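Local coordinates for protein tyrocidine synthetase 3 (Brevibacillus brevis, PDB 2JGP) that probably carries the growing peptide on a carrier domain and forms peptide bonds of the antibiotic tyrocidine in a condensation domain, at residues 50-53 / 57-60; 150-155 / 161-166; 333-338 / 392-397. One frame throughout, in Å; residues are numbered along the deposited sequence.

How the contacts relate
Along the chain the three contacts come in series, and none nests in or crosses another. Contact 1 closes a very short loop, three residues between its segments, where the chain leaving helix 41-55 of the peptidyl carrier domain folds back against the last turns of that helix. Contact 2 is a tight beta hairpin with five residues between its segments, early in the condensation domain. Contact 3 spans much further, 53 residues with strands 350-356 and 373-379 among them, and brings helices 329-345 and 387-403 together. Contacts 2 and 3 lie on opposite sides of the chain's centre, their own centres about 40 Å apart, whereas contacts 1 and 3 come within about 13 Å at their nearest atoms.

Contact 1 (50-53 / 57-60); sequences SMHN and VDIP
The ring nitrogen ND1 of His-52 donates to the carboxylate of Asp-58, with OD1 2.8 Å away, but an N-H...O angle of 130° makes this short bond a weak one. The two side chains run alongside each other in the same direction, ring and carboxylate planes 29° apart. His-52 reaches this place because its CG lies anti to the backbone N (chi1 169°), which swings the ring along the exposed side of the helix. Both polar groups suit a place at the surface, where both residues are exposed.

Beneath them the backbone turns. Val-57 N gives a long and weak but straight hydrogen bond to Met-51 O (3.5 Å), and His-52 CA approaches Val-57 O. This is the C-terminal end of helix 41-55 in the small helical bundle of a carrier domain, a helix that in this family starts at the phosphopantetheine-bearing serine; Pro-60 then stands at the N-cap of helix 61-66.

The inner side is apolar. Met-51 is bent at chi2 and chi3, and its CG meets Ile-59 CD1 at 4.0 Å. This flexible thioether chain also fits against Leu-15 and Val-18 of helix 10-23, while the branched Ile-59 packs on Leu-73 and Ile-77 of helix 70-79. Val-57, buried as well, rests on Trp-11 and Phe-86.

Contact 2 (150-155 / 161-166); sequences LRTSFA and PVQNIH
Residues 152-155 and 161-165 run antiparallel as the two arms of a beta hairpin, their directions 143° apart, with Ser-153/Asn-164 and Ala-155/Val-162 as the hydrogen-bonded pairs. Asn-164 N reaches Ser-153 O at 2.7 Å, and His-166 N bonds to Arg-151 O where the ladder ends.

On the face of Ser-153, the hydroxyl OG sits between the backbone N and the carbonyl carbon (chi1 67°), where it meets His-166 NE2 at 2.7 Å, at the edge of the imidazole ring. Asn-164 OD1 lies over one face of that ring, offset toward its rim.

The other face carries Thr-152, Phe-154, Gln-163 and Ile-165. Ile-165 CD1 presses to 3.2 Å from Thr-152 OG1, a tight fit. A water donates to this OG1 and to Gln-163 OE1; OG1 also bonds to Glu-148 O, and Gln-163 NE2 to Pro-98 O of the neighbouring short strand 97-98. The large flat ring of Phe-154 lies alongside the Gln-163 chain and reaches Ser-223, part of the HHxxxDG motif of condensation domains.

Long and bent at chi3, Arg-151 can serve two places at once: NH1 donates to His-166 O, 3.0 Å away and in the guanidinium plane, while NE holds Ile-144 O near the end of helix 133-146. The guanidinium thus serves backbone carbonyls, tying this end of the hairpin to that helix, while the short serine-histidine bond joins the two arms beyond the backbone ladder.

Contact 3 (333-338 / 392-397); sequences LLAAYN and QEVKQN. With NA (sodium ion), chain F.
Val-394 presents both of its methyl groups to helix 329-345. CG1, set anti to the backbone N (chi1 173°), lies 3.9 Å from Leu-334 CD2, while CG2 settles over Ala-335, 3.9 Å from its CB. The branched valine thus straddles two consecutive residues of the other helix. Ala-335 suits its place because a single methyl lets the backbones come close, the CA atoms of Ala-335 and Val-394 being 6.1 Å apart; the longer Leu-334 meets the valine at a slant. The interface between the two segments is entirely apolar and small.

Around it stand the walls of a hydrophobic core. Leu-334 also touches Val-352, Met-377 and Phe-432 on neighbouring strands, and Ala-335 packs against Phe-387 and Leu-391 of the same partner helix. Condensation domains are built from two lobes resembling chloramphenicol acetyltransferase, and here two helices of the C-terminal lobe pack together beside its strands.

A turn further along, Asn-338 folds back on its own helix. Its ND2 donates to Leu-334 O at 2.8 Å and 176°, from above the carbonyl plane, and Asn-338 N reaches the same oxygen from the opposite face. One carbonyl is therefore gripped twice by one residue, which gives the buried amide a partner and fixes its rotation beside Ile-350, Val-352 and Phe-390.

The face of helix 387-403 turned away from helix 329-345 is polar. Gln-396, bent at chi2, uses its amide oxygen OE1 to bind a sodium ion at 2.2 Å. Asp-400, one turn along the same helix, and two waters also bind the ion, and Lys-395 NZ bonds to Gly-326 O and Tyr-4 OH.

Contact 1 (50-53 / 57-60)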
ATOM      1  N   SER A  50      11.196  10.207 -25.414  1.00 66.12           N
ATOM      2  CA  SER A  50      10.722   8.996 -24.727  1.00 66.28           C
ATOM      3  C   SER A  50       9.813   9.297 -23.541  1.00 66.00           C
ATOM      4  O   SER A  50       8.823   8.597 -23.328  1.00 65.61           O
ATOM      5  CB  SER A  50      11.895   8.139 -24.249  1.00 66.33           C
ATOM      6  OG  SER A  50      12.605   7.610 -25.353  1.00 67.88           O
ATOM      7  N   MET A  51      10.159  10.324 -22.765  1.00 65.92           N
ATOM      8  CA  MET A  51       9.331  10.725 -21.622  1.00 65.92           C
ATOM      9  C   MET A  51       8.000  11.307 -22.085  1.00 65.67           C
ATOM     10  O   MET A  51       6.979  11.119 -21.425  1.00 65.40           O
ATOM     11  CB  MET A  51      10.070  11.728 -20.732  1.00 65.98           C
ATOM     12  CG  MET A  51      11.286  11.140 -20.029  1.00 66.01           C
ATOM     13  SD  MET A  51      10.868   9.828 -18.862  1.00 66.96           S
ATOM     14  CE  MET A  51      10.029  10.760 -17.580  1.00 68.13           C
ATOM     15  N   HIS A  52       8.009  12.002 -23.221  1.00 65.72           N
ATOM     16  CA  HIS A  52       6.768  12.495 -23.812  1.00 65.69           C
ATOM     17  C   HIS A  52       5.877  11.339 -24.276  1.00 65.46           C
ATOM     18  O   HIS A  52       4.669  11.339 -24.024  1.00 65.16           O
ATOM     19  CB  HIS A  52       7.054  13.450 -24.979  1.00 65.82           C
ATOM     20  CG  HIS A  52       5.838  13.793 -25.787  1.00 66.75           C
ATOM     21  ND1 HIS A  52       4.840  14.621 -25.318  1.00 68.06           N
ATOM     22  CD2 HIS A  52       5.456  13.406 -27.026  1.00 67.15           C
ATOM     23  CE1 HIS A  52       3.899  14.737 -26.238  1.00 68.25           C
ATOM     24  NE2 HIS A  52       4.248  14.009 -27.285  1.00 67.78           N
ATOM     25  N   ASN A  53       6.474  10.355 -24.947  1.00 65.12           N
ATOM     26  CA  ASN A  53       5.715   9.225 -25.485  1.00 65.00           C
ATOM     27  C   ASN A  53       5.164   8.285 -24.413  1.00 64.42           C
ATOM     28  O   ASN A  53       4.012   7.862 -24.495  1.00 63.97           O
ATOM     29  CB  ASN A  53       6.562   8.425 -26.484  1.00 65.19           C
ATOM     30  CG  ASN A  53       6.826   9.187 -27.777  1.00 66.17           C
ATOM     31  OD1 ASN A  53       6.132  10.153 -28.102  1.00 66.95           O
ATOM     32  ND2 ASN A  53       7.833   8.745 -28.525  1.00 67.79           N
ATOM     33  N   VAL A  57       4.968  13.725 -20.376  1.00 65.35           N
ATOM     34  CA  VAL A  57       5.615  14.768 -19.600  1.00 66.01           C
ATOM     35  C   VAL A  57       6.623  15.434 -20.519  1.00 66.55           C
ATOM     36  O   VAL A  57       7.468  14.764 -21.107  1.00 66.92           O
ATOM     37  CB  VAL A  57       6.296  14.212 -18.343  1.00 66.21           C
ATOM     38  CG1 VAL A  57       7.071  15.309 -17.623  1.00 66.82           C
ATOM     39  CG2 VAL A  57       5.247  13.599 -17.411  1.00 66.24           C
ATOM     40  N   ASP A  58       6.507  16.748 -20.652  1.00 66.93           N
ATOM     41  CA  ASP A  58       7.328  17.512 -21.578  1.00 67.32           C
ATOM     42  C   ASP A  58       8.443  18.202 -20.804  1.00 67.18           C
ATOM     43  O   ASP A  58       8.203  19.173 -20.087  1.00 67.80           O
ATOM     44  CB  ASP A  58       6.457  18.523 -22.320  1.00 67.64           C
ATOM     45  CG  ASP A  58       5.362  17.855 -23.148  1.00 68.69           C
ATOM     46  OD1 ASP A  58       5.655  16.846 -23.827  1.00 70.77           O
ATOM     47  OD2 ASP A  58       4.209  18.337 -23.120  1.00 70.00           O
ATOM     48  N   ILE A  59       9.652  17.668 -20.930  1.00 66.70           N
ATOM     49  CA  ILE A  59      10.818  18.189 -20.236  1.00 66.51           C
ATOM     50  C   ILE A  59      11.588  19.061 -21.224  1.00 66.19           C
ATOM     51  O   ILE A  59      12.054  18.554 -22.244  1.00 65.93           O
ATOM     52  CB  ILE A  59      11.745  17.051 -19.764  1.00 66.54           C
ATOM     53  CG1 ILE A  59      11.015  16.113 -18.797  1.00 67.05           C
ATOM     54  CG2 ILE A  59      12.990  17.616 -19.093  1.00 66.90           C
ATOM     55  CD1 ILE A  59      11.787  14.824 -18.525  1.00 67.45           C
ATOM     56  N   PRO A  60      11.712  20.373 -20.940  1.00 65.84           N
ATOM     57  CA  PRO A  60      12.480  21.212 -21.857  1.00 65.71           C
ATOM     58  C   PRO A  60      13.923  20.737 -21.918  1.00 65.54           C
ATOM     59  O   PRO A  60      14.457  20.284 -20.909  1.00 65.02           O
ATOM     60  CB  PRO A  60      12.397  22.605 -21.220  1.00 65.81           C
ATOM     61  CG  PRO A  60      11.241  22.547 -20.284  1.00 65.62           C
ATOM     62  CD  PRO A  60      11.193  21.143 -19.796  1.00 65.91           C
TER

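Contact 2 (150-155 / 161-166)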
ATOM      1  N   LEU A 150     -13.604  13.372   6.089  1.00 58.97           N
ATOM      2  CA  LEU A 150     -14.500  13.191   7.238  1.00 58.69           C
ATOM      3  C   LEU A 150     -15.781  14.037   7.149  1.00 58.75           C
ATOM      4  O   LEU A 150     -16.634  13.977   8.048  1.00 58.37           O
ATOM      5  CB  LEU A 150     -13.760  13.505   8.546  1.00 58.69           C
ATOM      6  CG  LEU A 150     -12.540  12.625   8.842  1.00 58.93           C
ATOM      7  CD1 LEU A 150     -11.960  12.965  10.207  1.00 59.55           C
ATOM      8  CD2 LEU A 150     -12.892  11.131   8.746  1.00 59.50           C
ATOM      9  N   ARG A 151     -15.907  14.835   6.091  1.00 58.62           N
ATOM     10  CA  ARG A 151     -17.131  15.587   5.819  1.00 58.78           C
ATOM     11  C   ARG A 151     -17.719  15.201   4.458  1.00 58.55           C
ATOM     12  O   ARG A 151     -18.510  15.944   3.878  1.00 58.27           O
ATOM     13  CB  ARG A 151     -16.843  17.088   5.886  1.00 58.81           C
ATOM     14  CG  ARG A 151     -16.507  17.551   7.300  1.00 60.03           C
ATOM     15  CD  ARG A 151     -16.120  19.024   7.378  1.00 60.43           C
ATOM     16  NE  ARG A 151     -14.764  19.297   6.879  1.00 61.24           N
ATOM     17  CZ  ARG A 151     -14.469  19.935   5.748  1.00 61.40           C
ATOM     18  NH1 ARG A 151     -15.418  20.375   4.930  1.00 61.40           N
ATOM     19  NH2 ARG A 151     -13.199  20.130   5.424  1.00 62.50           N
ATOM     20  N   THR A 152     -17.340  14.024   3.966  1.00 58.29           N
ATOM     21  CA  THR A 152     -17.763  13.551   2.660  1.00 58.05           C
ATOM     22  C   THR A 152     -18.866  12.504   2.799  1.00 58.02           C
ATOM     23  O   THR A 152     -18.736  11.565   3.576  1.00 57.69           O
ATOM     24  CB  THR A 152     -16.597  12.912   1.897  1.00 58.29           C
ATOM     25  OG1 THR A 152     -15.578  13.889   1.680  1.00 58.84           O
ATOM     26  CG2 THR A 152     -17.066  12.360   0.550  1.00 57.57           C
ATOM     27  N   SER A 153     -19.943  12.688   2.043  1.00 58.07           N
ATOM     28  CA  SER A 153     -20.978  11.676   1.888  1.00 57.98           C
ATOM     29  C   SER A 153     -21.013  11.301   0.418  1.00 58.23           C
ATOM     30  O   SER A 153     -20.358  11.946  -0.403  1.00 57.64           O
ATOM     31  CB  SER A 153     -22.335  12.212   2.330  1.00 58.05           C
ATOM     32  OG  SER A 153     -22.803  13.244   1.473  1.00 58.25           O
ATOM     33  N   PHE A 154     -21.783  10.278   0.082  1.00 58.48           N
ATOM     34  CA  PHE A 154     -21.873   9.843  -1.309  1.00 58.95           C
ATOM     35  C   PHE A 154     -23.311   9.886  -1.777  1.00 59.35           C
ATOM     36  O   PHE A 154     -24.235   9.643  -0.999  1.00 58.88           O
ATOM     37  CB  PHE A 154     -21.318   8.433  -1.480  1.00 59.25           C
ATOM     38  CG  PHE A 154     -19.874   8.299  -1.097  1.00 59.31           C
ATOM     39  CD1 PHE A 154     -18.874   8.395  -2.054  1.00 59.96           C
ATOM     40  CD2 PHE A 154     -19.516   8.086   0.221  1.00 59.07           C
ATOM     41  CE1 PHE A 154     -17.539   8.271  -1.694  1.00 59.69           C
ATOM     42  CE2 PHE A 154     -18.186   7.954   0.588  1.00 59.95           C
ATOM     43  CZ  PHE A 154     -17.195   8.061  -0.371  1.00 60.42           C
ATOM     44  N   ALA A 155     -23.482  10.213  -3.052  1.00 59.54           N
ATOM     45  CA  ALA A 155     -24.782  10.186  -3.708  1.00 59.93           C
ATOM     46  C   ALA A 155     -24.575   9.623  -5.104  1.00 60.30           C
ATOM     47  O   ALA A 155     -23.433   9.475  -5.544  1.00 60.35           O
ATOM     48  CB  ALA A 155     -25.370  11.583  -3.770  1.00 59.64           C
ATOM     49  N   PRO A 161     -21.639   7.011  -8.616  1.00 62.27           N
ATOM     50  CA  PRO A 161     -21.408   7.469  -7.254  1.00 61.62           C
ATOM     51  C   PRO A 161     -20.571   8.740  -7.327  1.00 60.89           C
ATOM     52  O   PRO A 161     -19.665   8.822  -8.162  1.00 60.64           O
ATOM     53  CB  PRO A 161     -20.591   6.334  -6.621  1.00 61.72           C
ATOM     54  CG  PRO A 161     -20.733   5.168  -7.548  1.00 62.26           C
ATOM     55  CD  PRO A 161     -21.015   5.703  -8.884  1.00 62.52           C
ATOM     56  N   VAL A 162     -20.884   9.722  -6.491  1.00 60.23           N
ATOM     57  CA  VAL A 162     -20.097  10.950  -6.421  1.00 59.50           C
ATOM     58  C   VAL A 162     -19.882  11.364  -4.976  1.00 59.48           C
ATOM     59  O   VAL A 162     -20.666  11.003  -4.086  1.00 58.48           O
ATOM     60  CB  VAL A 162     -20.768  12.118  -7.180  1.00 59.35           C
ATOM     61  CG1 VAL A 162     -20.806  11.842  -8.679  1.00 58.28           C
ATOM     62  CG2 VAL A 162     -22.183  12.378  -6.637  1.00 59.25           C
ATOM     63  N   GLN A 163     -18.818  12.134  -4.764  1.00 59.04           N
ATOM     64  CA  GLN A 163     -18.501  12.676  -3.455  1.00 59.35           C
ATOM     65  C   GLN A 163     -19.258  13.969  -3.235  1.00 59.45           C
ATOM     66  O   GLN A 163     -19.234  14.866  -4.081  1.00 59.36           O
ATOM     67  CB  GLN A 163     -17.008  12.957  -3.340  1.00 59.37           C
ATOM     68  CG  GLN A 163     -16.138  11.754  -3.557  1.00 59.96           C
ATOM     69  CD  GLN A 163     -14.690  12.051  -3.273  1.00 61.01           C
ATOM     70  OE1 GLN A 163     -14.277  12.106  -2.112  1.00 61.31           O
ATOM     71  NE2 GLN A 163     -13.905  12.267  -4.333  1.00 60.63           N
ATOM     72  N   ASN A 164     -19.935  14.048  -2.096  1.00 59.89           N
ATOM     73  CA  ASN A 164     -20.658  15.235  -1.680  1.00 60.18           C
ATOM     74  C   ASN A 164     -19.937  15.782  -0.454  1.00 60.60           C
ATOM     75  O   ASN A 164     -19.961  15.174   0.611  1.00 60.42           O
ATOM     76  CB  ASN A 164     -22.115  14.870  -1.379  1.00 60.43           C
ATOM     77  CG  ASN A 164     -23.006  16.082  -1.171  1.00 61.21           C
ATOM     78  OD1 ASN A 164     -22.543  17.219  -1.145  1.00 62.09           O
ATOM     79  ND2 ASN A 164     -24.307  15.834  -1.013  1.00 63.08           N
ATOM     80  N   ILE A 165     -19.258  16.913  -0.625  1.00 60.83           N
ATOM     81  CA  ILE A 165     -18.422  17.483   0.430  1.00 61.40           C
ATOM     82  C   ILE A 165     -19.245  18.493   1.206  1.00 61.56           C
ATOM     83  O   ILE A 165     -19.778  19.440   0.620  1.00 61.82           O
ATOM     84  CB  ILE A 165     -17.175  18.197  -0.148  1.00 61.50           C
ATOM     85  CG1 ILE A 165     -16.464  17.312  -1.175  1.00 62.84           C
ATOM     86  CG2 ILE A 165     -16.215  18.591   0.967  1.00 61.60           C
ATOM     87  CD1 ILE A 165     -15.983  16.019  -0.642  1.00 63.86           C
ATOM     88  N   HIS A 166     -19.345  18.297   2.521  1.00 61.56           N
ATOM     89  CA  HIS A 166     -20.160  19.166   3.358  1.00 61.78           C
ATOM     90  C   HIS A 166     -19.328  20.185   4.126  1.00 62.39           C
ATOM     91  O   HIS A 166     -18.331  19.854   4.760  1.00 61.90           O
ATOM     92  CB  HIS A 166     -21.016  18.341   4.320  1.00 61.54           C
ATOM     93  CG  HIS A 166     -21.948  17.399   3.626  1.00 61.14           C
ATOM     94  ND1 HIS A 166     -23.202  17.775   3.193  1.00 60.33           N
ATOM     95  CD2 HIS A 166     -21.802  16.100   3.276  1.00 60.65           C
ATOM     96  CE1 HIS A 166     -23.792  16.744   2.615  1.00 61.33           C
ATOM     97  NE2 HIS A 166     -22.964  15.714   2.652  1.00 60.43           N
TER
HETATM   98  O   HOH W   1     -13.531  13.902  -0.196  1.00 35.66           O

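Contact 3 (333-338 / 392-397)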
ATOM      1  N   LEU A 333      13.354  -9.862   0.161  1.00 55.37           N
ATOM      2  CA  LEU A 333      12.316 -10.660   0.823  1.00 55.21           C
ATOM      3  C   LEU A 333      11.219 -11.121  -0.145  1.00 55.22           C
ATOM      4  O   LEU A 333      10.764 -12.269  -0.075  1.00 55.10           O
ATOM      5  CB  LEU A 333      11.701  -9.872   1.972  1.00 55.06           C
ATOM      6  CG  LEU A 333      12.638  -9.456   3.098  1.00 54.99           C
ATOM      7  CD1 LEU A 333      11.901  -8.559   4.077  1.00 54.55           C
ATOM      8  CD2 LEU A 333      13.225 -10.668   3.798  1.00 55.75           C
ATOM      9  N   LEU A 334      10.789 -10.236  -1.041  1.00 55.52           N
ATOM     10  CA  LEU A 334       9.811 -10.617  -2.058  1.00 55.74           C
ATOM     11  C   LEU A 334      10.375 -11.715  -2.947  1.00 55.69           C
ATOM     12  O   LEU A 334       9.672 -12.665  -3.302  1.00 55.73           O
ATOM     13  CB  LEU A 334       9.399  -9.411  -2.914  1.00 56.12           C
ATOM     14  CG  LEU A 334       8.428  -9.691  -4.070  1.00 56.47           C
ATOM     15  CD1 LEU A 334       7.128 -10.348  -3.566  1.00 57.15           C
ATOM     16  CD2 LEU A 334       8.143  -8.399  -4.826  1.00 57.06           C
ATOM     17  N   ALA A 335      11.646 -11.572  -3.316  1.00 55.88           N
ATOM     18  CA  ALA A 335      12.335 -12.578  -4.103  1.00 55.91           C
ATOM     19  C   ALA A 335      12.366 -13.914  -3.358  1.00 55.96           C
ATOM     20  O   ALA A 335      12.029 -14.949  -3.926  1.00 56.60           O
ATOM     21  CB  ALA A 335      13.757 -12.108  -4.433  1.00 55.59           C
ATOM     22  N   ALA A 336      12.756 -13.883  -2.084  1.00 56.05           N
ATOM     23  CA  ALA A 336      12.796 -15.089  -1.250  1.00 56.35           C
ATOM     24  C   ALA A 336      11.402 -15.698  -1.090  1.00 56.37           C
ATOM     25  O   ALA A 336      11.241 -16.918  -1.052  1.00 56.83           O
ATOM     26  CB  ALA A 336      13.390 -14.773   0.126  1.00 56.14           C
ATOM     27  N   TYR A 337      10.395 -14.839  -1.002  1.00 56.69           N
ATOM     28  CA  TYR A 337       9.025 -15.307  -0.875  1.00 56.69           C
ATOM     29  C   TYR A 337       8.593 -16.034  -2.149  1.00 56.72           C
ATOM     30  O   TYR A 337       7.987 -17.104  -2.076  1.00 57.23           O
ATOM     31  CB  TYR A 337       8.094 -14.141  -0.534  1.00 56.97           C
ATOM     32  CG  TYR A 337       6.666 -14.557  -0.289  1.00 56.77           C
ATOM     33  CD1 TYR A 337       6.351 -15.479   0.704  1.00 56.99           C
ATOM     34  CD2 TYR A 337       5.627 -14.019  -1.042  1.00 57.19           C
ATOM     35  CE1 TYR A 337       5.033 -15.866   0.931  1.00 56.96           C
ATOM     36  CE2 TYR A 337       4.308 -14.403  -0.820  1.00 57.40           C
ATOM     37  CZ  TYR A 337       4.021 -15.321   0.172  1.00 57.04           C
ATOM     38  OH  TYR A 337       2.717 -15.710   0.395  1.00 58.15           O
ATOM     39  N   ASN A 338       8.933 -15.483  -3.312  1.00 56.60           N
ATOM     40  CA  ASN A 338       8.654 -16.162  -4.584  1.00 56.84           C
ATOM     41  C   ASN A 338       9.283 -17.557  -4.711  1.00 56.94           C
ATOM     42  O   ASN A 338       8.652 -18.480  -5.240  1.00 56.70           O
ATOM     43  CB  ASN A 338       9.077 -15.308  -5.777  1.00 56.74           C
ATOM     44  CG  ASN A 338       8.012 -14.325  -6.191  1.00 56.49           C
ATOM     45  OD1 ASN A 338       7.268 -14.570  -7.143  1.00 56.95           O
ATOM     46  ND2 ASN A 338       7.929 -13.210  -5.483  1.00 55.07           N
ATOM     47  N   GLN A 392      17.374  -9.864  -9.467  1.00 54.93           N
ATOM     48  CA  GLN A 392      17.425  -8.743 -10.388  1.00 55.04           C
ATOM     49  C   GLN A 392      16.166  -8.655 -11.242  1.00 54.72           C
ATOM     50  O   GLN A 392      15.732  -7.559 -11.583  1.00 54.69           O
ATOM     51  CB  GLN A 392      18.671  -8.826 -11.267  1.00 55.22           C
ATOM     52  CG  GLN A 392      19.958  -8.622 -10.485  1.00 56.14           C
ATOM     53  CD  GLN A 392      20.030  -7.255  -9.814  1.00 57.50           C
ATOM     54  OE1 GLN A 392      19.744  -6.230 -10.436  1.00 57.90           O
ATOM     55  NE2 GLN A 392      20.400  -7.240  -8.532  1.00 57.37           N
ATOM     56  N   GLU A 393      15.574  -9.800 -11.582  1.00 54.70           N
ATOM     57  CA  GLU A 393      14.291  -9.798 -12.287  1.00 54.74           C
ATOM     58  C   GLU A 393      13.202  -9.194 -11.405  1.00 54.62           C
ATOM     59  O   GLU A 393      12.408  -8.370 -11.866  1.00 54.57           O
ATOM     60  CB  GLU A 393      13.903 -11.209 -12.729  1.00 54.67           C
ATOM     61  CG  GLU A 393      14.860 -11.834 -13.731  1.00 55.15           C
ATOM     62  CD  GLU A 393      14.435 -13.224 -14.150  1.00 55.83           C
ATOM     63  OE1 GLU A 393      13.477 -13.768 -13.555  1.00 56.05           O
ATOM     64  OE2 GLU A 393      15.069 -13.775 -15.066  1.00 56.06           O
ATOM     65  N   VAL A 394      13.184  -9.598 -10.135  1.00 54.71           N
ATOM     66  CA  VAL A 394      12.241  -9.065  -9.139  1.00 54.70           C
ATOM     67  C   VAL A 394      12.384  -7.555  -8.991  1.00 55.12           C
ATOM     68  O   VAL A 394      11.386  -6.833  -8.941  1.00 55.13           O
ATOM     69  CB  VAL A 394      12.421  -9.743  -7.751  1.00 54.69           C
ATOM     70  CG1 VAL A 394      11.562  -9.057  -6.684  1.00 54.74           C
ATOM     71  CG2 VAL A 394      12.074 -11.229  -7.833  1.00 54.75           C
ATOM     72  N   LYS A 395      13.623  -7.077  -8.947  1.00 55.22           N
ATOM     73  CA  LYS A 395      13.885  -5.642  -8.869  1.00 55.13           C
ATOM     74  C   LYS A 395      13.357  -4.919 -10.098  1.00 55.29           C
ATOM     75  O   LYS A 395      12.672  -3.899  -9.980  1.00 55.45           O
ATOM     76  CB  LYS A 395      15.384  -5.372  -8.741  1.00 55.20           C
ATOM     77  CG  LYS A 395      15.766  -3.914  -8.938  1.00 55.06           C
ATOM     78  CD  LYS A 395      17.270  -3.732  -8.958  1.00 54.79           C
ATOM     79  CE  LYS A 395      17.638  -2.267  -9.082  1.00 54.98           C
ATOM     80  NZ  LYS A 395      19.104  -2.067  -8.952  1.00 55.14           N
ATOM     81  N   GLN A 396      13.699  -5.440 -11.272  1.00 55.30           N
ATOM     82  CA  GLN A 396      13.304  -4.836 -12.537  1.00 55.91           C
ATOM     83  C   GLN A 396      11.786  -4.778 -12.687  1.00 55.48           C
ATOM     84  O   GLN A 396      11.234  -3.758 -13.101  1.00 55.22           O
ATOM     85  CB  GLN A 396      13.926  -5.607 -13.711  1.00 56.34           C
ATOM     86  CG  GLN A 396      13.988  -4.836 -15.012  1.00 58.44           C
ATOM     87  CD  GLN A 396      14.655  -3.470 -14.863  1.00 59.79           C
ATOM     88  OE1 GLN A 396      14.013  -2.436 -15.058  1.00 63.34           O
ATOM     89  NE2 GLN A 396      15.917  -3.460 -14.471  1.00 60.49           N
ATOM     90  N   ASN A 397      11.119  -5.878 -12.352  1.00 55.02           N
ATOM     91  CA  ASN A 397       9.666  -5.942 -12.434  1.00 54.75           C
ATOM     92  C   ASN A 397       8.997  -5.041 -11.406  1.00 54.71           C
ATOM     93  O   ASN A 397       7.920  -4.501 -11.661  1.00 54.49           O
ATOM     94  CB  ASN A 397       9.193  -7.389 -12.282  1.00 54.98           C
ATOM     95  CG  ASN A 397       9.549  -8.240 -13.480  1.00 54.65           C
ATOM     96  OD1 ASN A 397       9.609  -7.746 -14.613  1.00 56.23           O
ATOM     97  ND2 ASN A 397       9.807  -9.522 -13.242  1.00 55.13           N
TER
HETATM   98 NA    NA F1527      12.950  -0.521 -14.837  1.00 69.22          NA
HETATM   99  O   HOH W   2      15.054   0.480 -14.603  1.00 45.46           O
HETATM  100  O   HOH W   3      11.342   0.784 -14.470  1.00 50.10           O